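Local coordinates for acyl-CoA thioesterase (Alicyclobacillus acidocaldarius subsp. acidocaldarius, PDB 3RQB), which is of unknown function but has a hot dog fold and probably hydrolyses acyl-CoA thioesters, releasing coenzyme A and the free acid, at the interface of chains A and B. Sequence-based numbering; all coordinates share one arbitrary frame. Chains: chain A/B, Uncharacterized protein.

The interface of chains A and B. Residues chain A 68, 210-211, 264; chain B 63-64, 111, 214.
Strands 210-215 and 257-267 of chain A, with A:Asn68 of strand 61-69 at the margin, face strands 61-69, 103-113 and 210-215 of chain B. The phenol of B:Tyr214 reaches across and turns one face to A:Leu264, with the methyl of A:Thr210 on the same side, out over the CE1 edge near the hydroxyl end. A:Leu264 passes the ring in the opposite direction: CB sits over the centre, 3.9 Å from the centroid in a CH-pi contact, while the methyl CD1 lies 3.8 Å from CD2 of B:Tyr214, towards the root of the ring. With CG of A:Leu264 anti to the backbone N (chi1 -171°), the branch runs on from CB along the ring. A:Thr210 meets the phenol from the opposite direction, its CG2 methyl 3.8 Å from CE1 of B:Tyr214. The same methyl touches CB of B:Ala64 at 3.8 Å, and CD2 of A:Leu264 approaches that CB more loosely. With OG1 of A:Thr210 anti to its backbone N (chi1 -163°), the hydroxyl is turned towards a water, 2.8 Å from OG1. That water lies in the plane of the B:Tyr214 ring, at its edge, and is 2.6 Å from the phenol OH, linking the two hydroxyls across the interface. Beside this, ND2 of A:Asn68 packs 3.9 Å from the CG2 methyl of B:Val111. A leucine in place of B:Tyr214, lacking ring and hydroxyl, would probably pack less fully against A:Leu264 and leave the water without its link to chain B. Mostly apolar and repeated by two-fold symmetry, the patch packs strands of two identical chains together and, if this pair is the biological dimer, is likely to stabilise it.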
loop_
_atom_site.group_PDB
_atom_site.type_symbol
_atom_site.label_atom_id
_atom_site.label_comp_id
_atom_site.label_asym_id
_atom_site.label_seq_id
_atom_site.Cartn_x
_atom_site.Cartn_y
_atom_site.Cartn_z
ATOM N N ASN A 68 -6.881 -4.394 -6.093
ATOM C CA ASN A 68 -8.178 -4.159 -5.480
ATOM C C ASN A 68 -9.150 -5.220 -5.953
ATOM O O ASN A 68 -9.230 -5.515 -7.144
ATOM C CB ASN A 68 -8.691 -2.766 -5.851
ATOM C CG ASN A 68 -7.577 -1.735 -5.893
ATOM O OD1 ASN A 68 -6.910 -1.568 -6.915
ATOM N ND2 ASN A 68 -7.358 -1.050 -4.774
ATOM N N THR A 210 -8.307 -4.417 -0.639
ATOM C CA THR A 210 -7.101 -3.942 -1.263
ATOM C C THR A 210 -5.835 -4.484 -0.591
ATOM O O THR A 210 -5.794 -4.710 0.629
ATOM C CB THR A 210 -7.101 -2.417 -1.331
ATOM O OG1 THR A 210 -6.124 -1.982 -2.286
ATOM C CG2 THR A 210 -6.798 -1.820 0.031
ATOM N N PHE A 211 -4.810 -4.685 -1.415
ATOM C CA PHE A 211 -3.612 -5.435 -1.044
ATOM C C PHE A 211 -2.397 -4.842 -1.754
ATOM O O PHE A 211 -2.488 -4.415 -2.917
ATOM C CB PHE A 211 -3.798 -6.898 -1.450
ATOM C CG PHE A 211 -2.624 -7.779 -1.150
ATOM C CD1 PHE A 211 -1.887 -7.617 0.020
ATOM C CD2 PHE A 211 -2.281 -8.810 -2.022
ATOM C CE1 PHE A 211 -0.799 -8.457 0.305
ATOM C CE2 PHE A 211 -1.201 -9.656 -1.749
ATOM C CZ PHE A 211 -0.461 -9.480 -0.582
ATOM N N LEU A 264 -6.052 -4.158 3.257
ATOM C CA LEU A 264 -7.142 -3.530 3.968
ATOM C C LEU A 264 -8.352 -4.421 3.934
ATOM O O LEU A 264 -8.757 -4.877 2.868
ATOM C CB LEU A 264 -7.475 -2.178 3.382
ATOM C CG LEU A 264 -8.463 -1.475 4.309
ATOM C CD1 LEU A 264 -7.821 -1.226 5.676
ATOM C CD2 LEU A 264 -8.942 -0.181 3.679
ATOM N N LEU B 63 -11.952 4.856 1.509
ATOM C CA LEU B 63 -11.344 3.805 2.299
ATOM C C LEU B 63 -9.829 3.760 2.073
ATOM O O LEU B 63 -9.040 3.964 3.000
ATOM C CB LEU B 63 -11.995 2.472 1.954
ATOM C CG LEU B 63 -13.443 2.496 2.436
ATOM C CD1 LEU B 63 -14.259 1.316 1.926
ATOM C CD2 LEU B 63 -13.457 2.570 3.951
ATOM N N ALA B 64 -9.422 3.475 0.841
ATOM C CA ALA B 64 -8.008 3.346 0.537
ATOM C C ALA B 64 -7.637 4.129 -0.713
ATOM O O ALA B 64 -8.482 4.386 -1.571
ATOM C CB ALA B 64 -7.640 1.882 0.373
ATOM N N VAL B 111 -10.751 3.061 -3.150
ATOM C CA VAL B 111 -11.893 2.312 -2.694
ATOM C C VAL B 111 -12.756 3.208 -1.835
ATOM O O VAL B 111 -12.290 3.761 -0.849
ATOM C CB VAL B 111 -11.451 1.104 -1.877
ATOM C CG1 VAL B 111 -12.644 0.213 -1.583
ATOM C CG2 VAL B 111 -10.369 0.333 -2.635
ATOM N N TYR B 214 -4.474 4.046 3.944
ATOM C CA TYR B 214 -5.725 3.472 4.400
ATOM C C TYR B 214 -6.316 4.427 5.426
ATOM O O TYR B 214 -5.607 4.847 6.352
ATOM C CB TYR B 214 -5.450 2.123 5.065
ATOM C CG TYR B 214 -4.860 1.072 4.151
ATOM C CD1 TYR B 214 -4.851 1.244 2.769
ATOM C CD2 TYR B 214 -4.337 -0.101 4.670
ATOM C CE1 TYR B 214 -4.333 0.273 1.933
ATOM C CE2 TYR B 214 -3.813 -1.077 3.845
ATOM C CZ TYR B 214 -3.812 -0.889 2.479
ATOM O OH TYR B 214 -3.294 -1.868 1.665
HETATM O O HOH W 1 -3.805 -1.382 -0.867
#